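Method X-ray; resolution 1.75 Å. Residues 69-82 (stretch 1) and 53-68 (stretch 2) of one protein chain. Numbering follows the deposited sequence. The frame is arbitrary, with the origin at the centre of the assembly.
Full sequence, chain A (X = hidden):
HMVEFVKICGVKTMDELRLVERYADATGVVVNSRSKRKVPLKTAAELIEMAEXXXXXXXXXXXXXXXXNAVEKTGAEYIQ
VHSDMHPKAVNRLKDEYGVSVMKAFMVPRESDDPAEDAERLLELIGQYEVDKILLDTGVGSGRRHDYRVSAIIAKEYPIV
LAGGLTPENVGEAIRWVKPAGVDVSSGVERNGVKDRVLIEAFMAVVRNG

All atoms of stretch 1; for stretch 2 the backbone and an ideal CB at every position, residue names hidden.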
ATOM      1  N   ASN A  69       7.847 -19.036   1.899  1.00 10.12           N
ATOM      2  CA  ASN A  69       8.383 -19.188   3.244  1.00 15.60           C
ATOM      3  C   ASN A  69       7.766 -18.175   4.201  1.00 12.84           C
ATOM      4  O   ASN A  69       7.411 -18.511   5.339  1.00 12.04           O
ATOM      5  CB  ASN A  69       9.903 -19.022   3.237  1.00 13.19           C
ATOM      6  CG  ASN A  69      10.477 -19.053   4.642  1.00 19.04           C
ATOM      7  OD1 ASN A  69      10.499 -20.110   5.284  1.00 16.94           O
ATOM      8  ND2 ASN A  69      10.904 -17.889   5.149  1.00 15.58           N
ATOM      9  N   ALA A  70       7.644 -16.923   3.766  1.00 13.96           N
ATOM     10  CA  ALA A  70       7.149 -15.899   4.679  1.00 11.08           C
ATOM     11  C   ALA A  70       5.671 -16.106   4.987  1.00 13.19           C
ATOM     12  O   ALA A  70       5.230 -15.858   6.112  1.00 12.79           O
ATOM     13  CB  ALA A  70       7.406 -14.507   4.100  1.00  9.24           C
ATOM     14  N   VAL A  71       4.897 -16.585   4.008  1.00  9.98           N
ATOM     15  CA  VAL A  71       3.485 -16.875   4.263  1.00 13.09           C
ATOM     16  C   VAL A  71       3.341 -18.060   5.217  1.00 12.08           C
ATOM     17  O   VAL A  71       2.503 -18.041   6.130  1.00 14.29           O
ATOM     18  CB  VAL A  71       2.743 -17.103   2.932  1.00 12.81           C
ATOM     19  CG1 VAL A  71       1.310 -17.519   3.155  1.00 12.33           C
ATOM     20  CG2 VAL A  71       2.758 -15.812   2.119  1.00 12.03           C
ATOM     21  N   GLU A  72       4.142 -19.112   5.022  1.00 10.34           N
ATOM     22  CA  GLU A  72       4.082 -20.248   5.945  1.00 11.53           C
ATOM     23  C   GLU A  72       4.426 -19.832   7.365  1.00 16.80           C
ATOM     24  O   GLU A  72       3.790 -20.293   8.323  1.00 15.81           O
ATOM     25  CB  GLU A  72       5.032 -21.369   5.505  1.00 12.86           C
ATOM     26  CG  GLU A  72       4.693 -21.955   4.174  1.00 15.81           C
ATOM     27  CD  GLU A  72       5.703 -22.998   3.719  1.00 27.89           C
ATOM     28  OE1 GLU A  72       5.546 -23.510   2.588  1.00 22.10           O
ATOM     29  OE2 GLU A  72       6.645 -23.296   4.490  1.00 35.50           O
ATOM     30  N   LYS A  73       5.450 -18.985   7.531  1.00 11.81           N
ATOM     31  CA  LYS A  73       5.909 -18.655   8.880  1.00 10.27           C
ATOM     32  C   LYS A  73       4.958 -17.684   9.585  1.00 16.07           C
ATOM     33  O   LYS A  73       4.803 -17.749  10.813  1.00 15.85           O
ATOM     34  CB  LYS A  73       7.321 -18.054   8.833  1.00 12.06           C
ATOM     35  CG  LYS A  73       8.406 -19.023   8.355  1.00 20.05           C
ATOM     36  CD  LYS A  73       8.646 -20.138   9.370  1.00 23.20           C
ATOM     37  CE  LYS A  73      10.003 -20.812   9.158  1.00 29.65           C
ATOM     38  NZ  LYS A  73      10.180 -21.290   7.747  1.00 29.52           N
ATOM     39  N   THR A  74       4.320 -16.784   8.838  1.00 13.80           N
ATOM     40  CA  THR A  74       3.512 -15.729   9.449  1.00 17.09           C
ATOM     41  C   THR A  74       2.017 -16.018   9.478  1.00 19.89           C
ATOM     42  O   THR A  74       1.290 -15.359  10.230  1.00 21.02           O
ATOM     43  CB  THR A  74       3.708 -14.399   8.717  1.00 17.80           C
ATOM     44  OG1 THR A  74       3.300 -14.551   7.348  1.00 14.09           O
ATOM     45  CG2 THR A  74       5.173 -13.961   8.776  1.00 17.08           C
ATOM     46  N   GLY A  75       1.527 -16.935   8.656  1.00 18.21           N
ATOM     47  CA  GLY A  75       0.094 -17.087   8.575  1.00 11.51           C
ATOM     48  C   GLY A  75      -0.632 -15.979   7.854  1.00 15.57           C
ATOM     49  O   GLY A  75      -1.857 -15.880   7.976  1.00 18.66           O
ATOM     50  N   ALA A  76       0.078 -15.142   7.096  1.00 14.85           N
ATOM     51  CA  ALA A  76      -0.557 -13.997   6.446  1.00 15.74           C
ATOM     52  C   ALA A  76      -1.703 -14.440   5.550  1.00 14.07           C
ATOM     53  O   ALA A  76      -1.610 -15.445   4.846  1.00 17.46           O
ATOM     54  CB  ALA A  76       0.455 -13.214   5.609  1.00 14.90           C
ATOM     55  N   GLU A  77      -2.789 -13.673   5.588  1.00 13.50           N
ATOM     56  CA  GLU A  77      -3.956 -13.814   4.735  1.00 10.41           C
ATOM     57  C   GLU A  77      -3.933 -12.826   3.575  1.00 13.98           C
ATOM     58  O   GLU A  77      -4.588 -13.050   2.546  1.00 16.57           O
ATOM     59  CB  GLU A  77      -5.185 -13.564   5.623  1.00 37.35           C
ATOM     60  CG  GLU A  77      -5.432 -14.635   6.677  1.00 47.66           C
ATOM     61  CD  GLU A  77      -6.094 -15.836   6.067  1.00 61.56           C
ATOM     62  OE1 GLU A  77      -6.028 -16.948   6.664  1.00 65.58           O
ATOM     63  OE2 GLU A  77      -6.690 -15.671   4.966  1.00 68.82           O
ATOM     64  N   TYR A  78      -3.230 -11.711   3.762  1.00 13.63           N
ATOM     65  CA  TYR A  78      -3.108 -10.616   2.808  1.00 12.34           C
ATOM     66  C   TYR A  78      -1.635 -10.355   2.568  1.00 17.83           C
ATOM     67  O   TYR A  78      -0.851 -10.347   3.516  1.00 11.43           O
ATOM     68  CB  TYR A  78      -3.743  -9.327   3.345  1.00  9.98           C
ATOM     69  CG  TYR A  78      -5.231  -9.443   3.539  1.00 16.98           C
ATOM     70  CD1 TYR A  78      -6.114  -9.064   2.526  1.00 20.72           C
ATOM     71  CD2 TYR A  78      -5.759  -9.932   4.728  1.00 18.88           C
ATOM     72  CE1 TYR A  78      -7.480  -9.172   2.696  1.00 18.45           C
ATOM     73  CE2 TYR A  78      -7.117 -10.043   4.905  1.00 19.60           C
ATOM     74  CZ  TYR A  78      -7.971  -9.666   3.886  1.00 21.81           C
ATOM     75  OH  TYR A  78      -9.330  -9.780   4.067  1.00 23.13           O
ATOM     76  N   ILE A  79      -1.256 -10.124   1.311  1.00 12.05           N
ATOM     77  CA  ILE A  79       0.122  -9.769   1.006  1.00 11.51           C
ATOM     78  C   ILE A  79       0.127  -8.565   0.079  1.00 14.14           C
ATOM     79  O   ILE A  79      -0.769  -8.383  -0.755  1.00 14.02           O
ATOM     80  CB  ILE A  79       0.928 -10.944   0.381  1.00 15.88           C
ATOM     81  CG1 ILE A  79       0.388 -11.348  -0.990  1.00 11.39           C
ATOM     82  CG2 ILE A  79       0.934 -12.150   1.322  1.00 11.10           C
ATOM     83  CD1 ILE A  79       1.245 -12.422  -1.686  1.00 15.65           C
ATOM     84  N   GLN A  80       1.134  -7.723   0.258  1.00  9.42           N
ATOM     85  CA  GLN A  80       1.344  -6.560  -0.599  1.00 10.55           C
ATOM     86  C   GLN A  80       2.672  -6.777  -1.305  1.00 15.81           C
ATOM     87  O   GLN A  80       3.731  -6.753  -0.671  1.00 13.91           O
ATOM     88  CB  GLN A  80       1.332  -5.262   0.197  1.00 12.20           C
ATOM     89  CG  GLN A  80       1.767  -4.026  -0.602  1.00 15.24           C
ATOM     90  CD  GLN A  80       1.355  -2.734   0.091  1.00 13.33           C
ATOM     91  OE1 GLN A  80       0.362  -2.690   0.815  1.00 17.95           O
ATOM     92  NE2 GLN A  80       2.164  -1.708  -0.057  1.00 16.16           N
ATOM     93  N   VAL A  81       2.605  -6.993  -2.611  1.00 13.80           N
ATOM     94  CA  VAL A  81       3.780  -7.312  -3.414  1.00 12.50           C
ATOM     95  C   VAL A  81       4.317  -6.005  -3.987  1.00 15.99           C
ATOM     96  O   VAL A  81       3.706  -5.407  -4.881  1.00 17.92           O
ATOM     97  CB  VAL A  81       3.435  -8.322  -4.512  1.00 21.51           C
ATOM     98  CG1 VAL A  81       4.624  -8.573  -5.434  1.00 21.84           C
ATOM     99  CG2 VAL A  81       2.980  -9.620  -3.884  1.00 19.54           C
ATOM    100  N   HIS A  82       5.439  -5.549  -3.437  1.00 16.48           N
ATOM    101  CA  HIS A  82       6.152  -4.336  -3.832  1.00 25.93           C
ATOM    102  C   HIS A  82       7.309  -4.658  -4.758  1.00 34.61           C
ATOM    103  O   HIS A  82       8.427  -4.172  -4.566  1.00 45.93           O
ATOM    104  CB  HIS A  82       6.663  -3.603  -2.596  1.00 34.31           C
ATOM    105  CG  HIS A  82       5.865  -2.394  -2.228  1.00 31.22           C
ATOM    106  ND1 HIS A  82       6.000  -1.189  -2.882  1.00 34.80           N
ATOM    107  CD2 HIS A  82       4.937  -2.198  -1.266  1.00 26.68           C
ATOM    108  CE1 HIS A  82       5.176  -0.307  -2.349  1.00 35.47           C
ATOM    109  NE2 HIS A  82       4.522  -0.894  -1.364  1.00 34.68           N
ATOM    110  N   UNK A  53      -8.178  -6.116  12.086  1.00 13.42           N
ATOM    111  CA  UNK A  53      -8.511  -5.701  10.716  1.00 11.35           C
ATOM    112  C   UNK A  53      -7.571  -6.421   9.749  1.00 15.13           C
ATOM    113  O   UNK A  53      -6.555  -6.985  10.182  1.00 11.92           O
ATOM    114  CB  UNK A  53      -8.403  -4.184  10.553  1.00 11.35           C
ATOM    115  N   UNK A  54      -7.844  -6.420   8.444  1.00 15.42           N
ATOM    116  CA  UNK A  54      -6.892  -7.024   7.503  1.00 13.64           C
ATOM    117  C   UNK A  54      -5.505  -6.419   7.666  1.00 15.50           C
ATOM    118  O   UNK A  54      -5.347  -5.199   7.757  1.00 14.77           O
ATOM    119  CB  UNK A  54      -7.374  -6.844   6.062  1.00 13.64           C
ATOM    120  N   UNK A  55      -4.491  -7.278   7.737  1.00  9.90           N
ATOM    121  CA  UNK A  55      -3.122  -6.801   7.879  1.00  7.88           C
ATOM    122  C   UNK A  55      -2.279  -7.410   6.761  1.00 18.78           C
ATOM    123  O   UNK A  55      -2.158  -8.639   6.656  1.00 15.43           O
ATOM    124  CB  UNK A  55      -2.552  -7.155   9.254  1.00  7.88           C
ATOM    125  N   UNK A  56      -1.730  -6.554   5.909  1.00 10.61           N
ATOM    126  CA  UNK A  56      -0.923  -7.023   4.789  1.00  7.75           C
ATOM    127  C   UNK A  56       0.494  -7.356   5.229  1.00  9.17           C
ATOM    128  O   UNK A  56       1.123  -6.584   5.954  1.00  9.60           O
ATOM    129  CB  UNK A  56      -0.893  -5.972   3.678  1.00  7.75           C
ATOM    130  N   UNK A  57       0.995  -8.506   4.774  1.00  6.51           N
ATOM    131  CA  UNK A  57       2.427  -8.798   4.827  1.00  8.10           C
ATOM    132  C   UNK A  57       3.062  -8.069   3.656  1.00 10.42           C
ATOM    133  O   UNK A  57       2.848  -8.452   2.501  1.00 11.79           O
ATOM    134  CB  UNK A  57       2.710 -10.301   4.776  1.00  8.10           C
ATOM    135  N   UNK A  58       3.814  -7.005   3.940  1.00  9.64           N
ATOM    136  CA  UNK A  58       4.310  -6.091   2.913  1.00  8.17           C
ATOM    137  C   UNK A  58       5.779  -6.393   2.647  1.00 11.15           C
ATOM    138  O   UNK A  58       6.586  -6.422   3.588  1.00  9.69           O
ATOM    139  CB  UNK A  58       4.123  -4.632   3.336  1.00  8.17           C
ATOM    140  N   UNK A  59       6.145  -6.568   1.377  1.00  9.27           N
ATOM    141  CA  UNK A  59       7.543  -6.877   1.101  1.00  9.61           C
ATOM    142  C   UNK A  59       7.911  -6.598  -0.348  1.00 12.13           C
ATOM    143  O   UNK A  59       7.074  -6.630  -1.256  1.00 13.29           O
ATOM    144  CB  UNK A  59       7.836  -8.341   1.438  1.00  9.61           C
ATOM    145  N   UNK A  60       9.208  -6.382  -0.548  1.00 12.04           N
ATOM    146  CA  UNK A  60       9.799  -6.285  -1.873  1.00 18.93           C
ATOM    147  C   UNK A  60      10.409  -7.600  -2.332  1.00 13.85           C
ATOM    148  O   UNK A  60      11.065  -7.628  -3.379  1.00 14.33           O
ATOM    149  CB  UNK A  60      10.864  -5.187  -1.890  1.00 18.93           C
ATOM    150  N   UNK A  61      10.223  -8.678  -1.567  1.00 15.36           N
ATOM    151  CA  UNK A  61      10.649 -10.001  -2.003  1.00 13.12           C
ATOM    152  C   UNK A  61      10.269 -10.235  -3.457  1.00 13.90           C
ATOM    153  O   UNK A  61       9.185  -9.849  -3.901  1.00 16.56           O
ATOM    154  CB  UNK A  61      10.035 -11.084  -1.113  1.00 13.12           C
ATOM    155  N   UNK A  62      11.183 -10.864  -4.196  1.00 17.40           N
ATOM    156  CA  UNK A  62      11.082 -10.973  -5.644  1.00 28.65           C
ATOM    157  C   UNK A  62      10.630 -12.344  -6.136  1.00 22.49           C
ATOM    158  O   UNK A  62      10.058 -12.428  -7.228  1.00 22.13           O
ATOM    159  CB  UNK A  62      12.436 -10.636  -6.272  1.00 28.65           C
ATOM    160  N   UNK A  63      10.848 -13.408  -5.363  1.00 17.17           N
ATOM    161  CA  UNK A  63      10.685 -14.766  -5.858  1.00 19.29           C
ATOM    162  C   UNK A  63       9.625 -15.529  -5.075  1.00 18.02           C
ATOM    163  O   UNK A  63       9.354 -15.242  -3.905  1.00 12.96           O
ATOM    164  CB  UNK A  63      12.019 -15.513  -5.796  1.00 19.29           C
ATOM    165  N   UNK A  64       9.025 -16.513  -5.744  1.00 14.54           N
ATOM    166  CA  UNK A  64       8.007 -17.333  -5.093  1.00  9.29           C
ATOM    167  C   UNK A  64       8.513 -18.006  -3.818  1.00 12.58           C
ATOM    168  O   UNK A  64       7.799 -17.972  -2.801  1.00 11.75           O
ATOM    169  CB  UNK A  64       7.502 -18.399  -6.068  1.00  9.29           C
ATOM    170  N   UNK A  65       9.690 -18.637  -3.788  1.00 14.10           N
ATOM    171  CA  UNK A  65      10.074 -19.354  -2.556  1.00 11.92           C
ATOM    172  C   UNK A  65      10.227 -18.441  -1.354  1.00  7.23           C
ATOM    173  O   UNK A  65       9.916 -18.840  -0.230  1.00 15.51           O
ATOM    174  CB  UNK A  65      11.387 -20.107  -2.778  1.00 11.92           C
ATOM    175  N   UNK A  66      10.743 -17.233  -1.566  1.00 10.44           N
ATOM    176  CA  UNK A  66      10.796 -16.238  -0.504  1.00 14.03           C
ATOM    177  C   UNK A  66       9.403 -15.930   0.034  1.00 11.80           C
ATOM    178  O   UNK A  66       9.164 -15.955   1.248  1.00  9.88           O
ATOM    179  CB  UNK A  66      11.460 -14.956  -1.011  1.00 14.03           C
ATOM    180  N   UNK A  67       8.467 -15.622  -0.858  1.00  9.83           N
ATOM    181  CA  UNK A  67       7.109 -15.331  -0.401  1.00 10.48           C
ATOM    182  C   UNK A  67       6.476 -16.530   0.281  1.00 13.02           C
ATOM    183  O   UNK A  67       5.820 -16.382   1.318  1.00 13.78           O
ATOM    184  CB  UNK A  67       6.237 -14.885  -1.577  1.00 10.48           C
ATOM    185  N   UNK A  68       6.633 -17.723  -0.302  1.00 11.01           N
ATOM    186  CA  UNK A  68       6.031 -18.918   0.278  1.00  9.43           C
ATOM    187  C   UNK A  68       6.536 -19.162   1.691  1.00 12.17           C
ATOM    188  O   UNK A  68       5.758 -19.488   2.593  1.00 12.96           O
ATOM    189  CB  UNK A  68       6.319 -20.138  -0.599  1.00  9.43           C
TER

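Position 53 has an extended backbone and a CB pointing away from Asn 69–His 82; many residues would serve, and it is Ile 53. At position 54, phi is -55° and the ideal CB lies 3.4 Å from Tyr 78 CE2, so a compact, apolar side chain suits, and this phi admits proline. Pro 54 lays its CB over one face of the Tyr 78 ring, 3.9 Å from the ring centroid.

Position 55 begins a strand and points away, leaving the choice open, with beta-branched residues at home; it is Ile 55.

Position 56 points sideways, its CB 4.2 Å from Gln 80 CB. A broad apolar or aromatic group could cover the neighbouring backbone. Tyr 56 does so: Tyr 78 CB sits over one ring face, 3.7 Å from the centroid.

At 57 the backbone pairs in parallel, N donating to Tyr 78 O (2.9 Å) and O accepting from Gln 80 N (2.9 Å). The CB, 3.8 Å from Ala 76 CB, faces a pocket lined by Ala 70, Thr 74 and Ile 79, which calls for a medium-sized aliphatic residue. Leu 57 reaches in, its CD2 3.9 Å from Ala 70 CB.

Position 58 turns to the sheet face bearing Gln 80; a beta-branched residue fits, and Val 58 puts CG2 3.9 Å from Gln 80 CB.

At 59 the CB is 4.9 Å from Gln 80 O, and several small residues would suit. Ser 59 turns its OG to accept from the backbone N of 61, while its backbone O accepts from His 82 N (2.9 Å).

Position 60 brings its CB to 3.8 Å from His 82 O, so a modest side chain suits; Thr 60 sets CG2 3.7 Å from His 82 CB. The CB at 61 goes sideways, but a long flexible chain could return: Met 61 brings CE within 3.9 Å of Ala 70 CB.

The CB atoms of 62, 64, 65 and 66 point away and that of 63 is out of reach, so the choice is wide. Open space at 62 suits a polar chain, Lys 62. Just before the helix, 63 suits a small hydroxyl, Asp or Asn: Thr 63, the N-cap. Size is open at 64, Phe 64. In the first turn, phi -63° at 65 admits proline, Pro 65. An acceptor at 66 could reach back: Glu 66 OE1 accepts from Thr 63 OG1.

The CB of 67 points away, yet a large flat group could reach the strand. Trp 67 does, CZ3 lying 3.5 Å from Ile 79 CB. At 68, helical and with its CB pointing away overall, many helix-formers would suit; it is Ala 68, whose O accepts from Glu 72 N (2.9 Å).

Stretch 2 (53-68) IPIYLVSTMKTFPEWA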
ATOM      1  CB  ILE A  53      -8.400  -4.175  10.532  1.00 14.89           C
ATOM      2  CG1 ILE A  53      -6.938  -3.731  10.628  1.00 14.38           C
ATOM      3  CG2 ILE A  53      -9.299  -3.427  11.531  1.00 13.47           C
ATOM      4  CD1 ILE A  53      -6.745  -2.206  10.547  1.00 14.00           C
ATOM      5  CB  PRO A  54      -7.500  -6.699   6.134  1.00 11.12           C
ATOM      6  CG  PRO A  54      -8.960  -6.651   6.395  1.00 16.60           C
ATOM      7  CD  PRO A  54      -9.102  -6.029   7.773  1.00 13.46           C
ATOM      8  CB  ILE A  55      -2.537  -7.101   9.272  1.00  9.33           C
ATOM      9  CG1 ILE A  55      -1.072  -6.640   9.357  1.00 17.81           C
ATOM     10  CG2 ILE A  55      -2.725  -8.577   9.670  1.00 14.51           C
ATOM     11  CD1 ILE A  55      -0.529  -6.607  10.776  1.00 16.06           C
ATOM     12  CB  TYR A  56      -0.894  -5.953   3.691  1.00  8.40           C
ATOM     13  CG  TYR A  56      -2.214  -5.854   2.967  1.00 11.77           C
ATOM     14  CD1 TYR A  56      -3.273  -5.124   3.501  1.00  9.80           C
ATOM     15  CD2 TYR A  56      -2.401  -6.503   1.759  1.00 10.33           C
ATOM     16  CE1 TYR A  56      -4.492  -5.056   2.844  1.00 17.17           C
ATOM     17  CE2 TYR A  56      -3.585  -6.444   1.098  1.00 12.53           C
ATOM     18  CZ  TYR A  56      -4.634  -5.716   1.630  1.00 15.06           C
ATOM     19  OH  TYR A  56      -5.826  -5.691   0.926  1.00 17.91           O
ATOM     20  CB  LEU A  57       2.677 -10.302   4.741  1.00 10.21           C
ATOM     21  CG  LEU A  57       4.106 -10.792   5.028  1.00  9.93           C
ATOM     22  CD1 LEU A  57       4.496 -10.530   6.492  1.00 14.65           C
ATOM     23  CD2 LEU A  57       4.242 -12.282   4.686  1.00 14.02           C
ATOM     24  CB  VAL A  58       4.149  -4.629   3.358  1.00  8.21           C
ATOM     25  CG1 VAL A  58       4.649  -3.700   2.273  1.00  7.60           C
ATOM     26  CG2 VAL A  58       2.685  -4.318   3.771  1.00  6.79           C
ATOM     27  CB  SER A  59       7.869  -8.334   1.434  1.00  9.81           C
ATOM     28  OG  SER A  59       9.273  -8.570   1.304  1.00  9.59           O
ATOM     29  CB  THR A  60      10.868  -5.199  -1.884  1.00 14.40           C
ATOM     30  OG1 THR A  60      11.848  -5.518  -0.891  1.00 15.53           O
ATOM     31  CG2 THR A  60      10.243  -3.842  -1.567  1.00 12.89           C
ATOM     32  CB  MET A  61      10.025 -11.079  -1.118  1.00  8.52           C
ATOM     33  CG  MET A  61      10.773 -11.277   0.173  1.00 15.22           C
ATOM     34  SD  MET A  61       9.962 -12.461   1.240  1.00 15.04           S
ATOM     35  CE  MET A  61       8.380 -11.696   1.604  1.00  9.30           C
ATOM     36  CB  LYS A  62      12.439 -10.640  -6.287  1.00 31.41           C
ATOM     37  CG  LYS A  62      13.031  -9.303  -5.849  1.00 38.98           C
ATOM     38  CD  LYS A  62      14.358  -9.008  -6.539  1.00 39.98           C
ATOM     39  CE  LYS A  62      14.182  -8.867  -8.046  1.00 50.52           C
ATOM     40  NZ  LYS A  62      13.275  -7.744  -8.421  1.00 54.87           N
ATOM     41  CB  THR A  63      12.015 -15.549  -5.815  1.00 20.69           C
ATOM     42  OG1 THR A  63      12.316 -15.952  -4.468  1.00 16.44           O
ATOM     43  CG2 THR A  63      13.148 -14.707  -6.344  1.00 21.13           C
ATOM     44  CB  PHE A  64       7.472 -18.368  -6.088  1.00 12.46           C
ATOM     45  CG  PHE A  64       6.465 -19.310  -5.488  1.00 16.57           C
ATOM     46  CD1 PHE A  64       6.869 -20.508  -4.911  1.00 16.34           C
ATOM     47  CD2 PHE A  64       5.117 -19.000  -5.512  1.00 15.24           C
ATOM     48  CE1 PHE A  64       5.952 -21.374  -4.360  1.00 15.79           C
ATOM     49  CE2 PHE A  64       4.191 -19.851  -4.961  1.00 15.36           C
ATOM     50  CZ  PHE A  64       4.611 -21.048  -4.380  1.00 14.72           C
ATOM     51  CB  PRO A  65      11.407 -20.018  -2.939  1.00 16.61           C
ATOM     52  CG  PRO A  65      11.365 -20.114  -4.412  1.00 13.48           C
ATOM     53  CD  PRO A  65      10.631 -18.901  -4.886  1.00 11.67           C
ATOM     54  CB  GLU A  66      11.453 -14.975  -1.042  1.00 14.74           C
ATOM     55  CG  GLU A  66      12.914 -15.148  -1.379  1.00 15.29           C
ATOM     56  CD  GLU A  66      13.502 -13.896  -1.968  1.00 24.29           C
ATOM     57  OE1 GLU A  66      13.309 -13.657  -3.181  1.00 23.63           O
ATOM     58  OE2 GLU A  66      14.135 -13.141  -1.207  1.00 26.62           O
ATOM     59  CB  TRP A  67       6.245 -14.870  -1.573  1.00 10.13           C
ATOM     60  CG  TRP A  67       6.343 -13.415  -1.783  1.00  7.20           C
ATOM     61  CD1 TRP A  67       7.057 -12.765  -2.763  1.00 11.09           C
ATOM     62  CD2 TRP A  67       5.710 -12.388  -0.998  1.00 10.86           C
ATOM     63  NE1 TRP A  67       6.891 -11.400  -2.633  1.00 12.00           N
ATOM     64  CE2 TRP A  67       6.083 -11.146  -1.554  1.00 12.95           C
ATOM     65  CE3 TRP A  67       4.865 -12.403   0.118  1.00 12.94           C
ATOM     66  CZ2 TRP A  67       5.634  -9.928  -1.033  1.00 12.63           C
ATOM     67  CZ3 TRP A  67       4.439 -11.197   0.646  1.00 15.23           C
ATOM     68  CH2 TRP A  67       4.814  -9.975   0.062  1.00 12.51           C
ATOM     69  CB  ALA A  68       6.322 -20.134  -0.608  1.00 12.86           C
TER
HETATM   70  O   HOH W   1      -2.868 -11.259   7.197  1.00 16.49           O
HETATM   71  O   HOH W   2      11.020 -15.526   3.395  1.00 15.85           O
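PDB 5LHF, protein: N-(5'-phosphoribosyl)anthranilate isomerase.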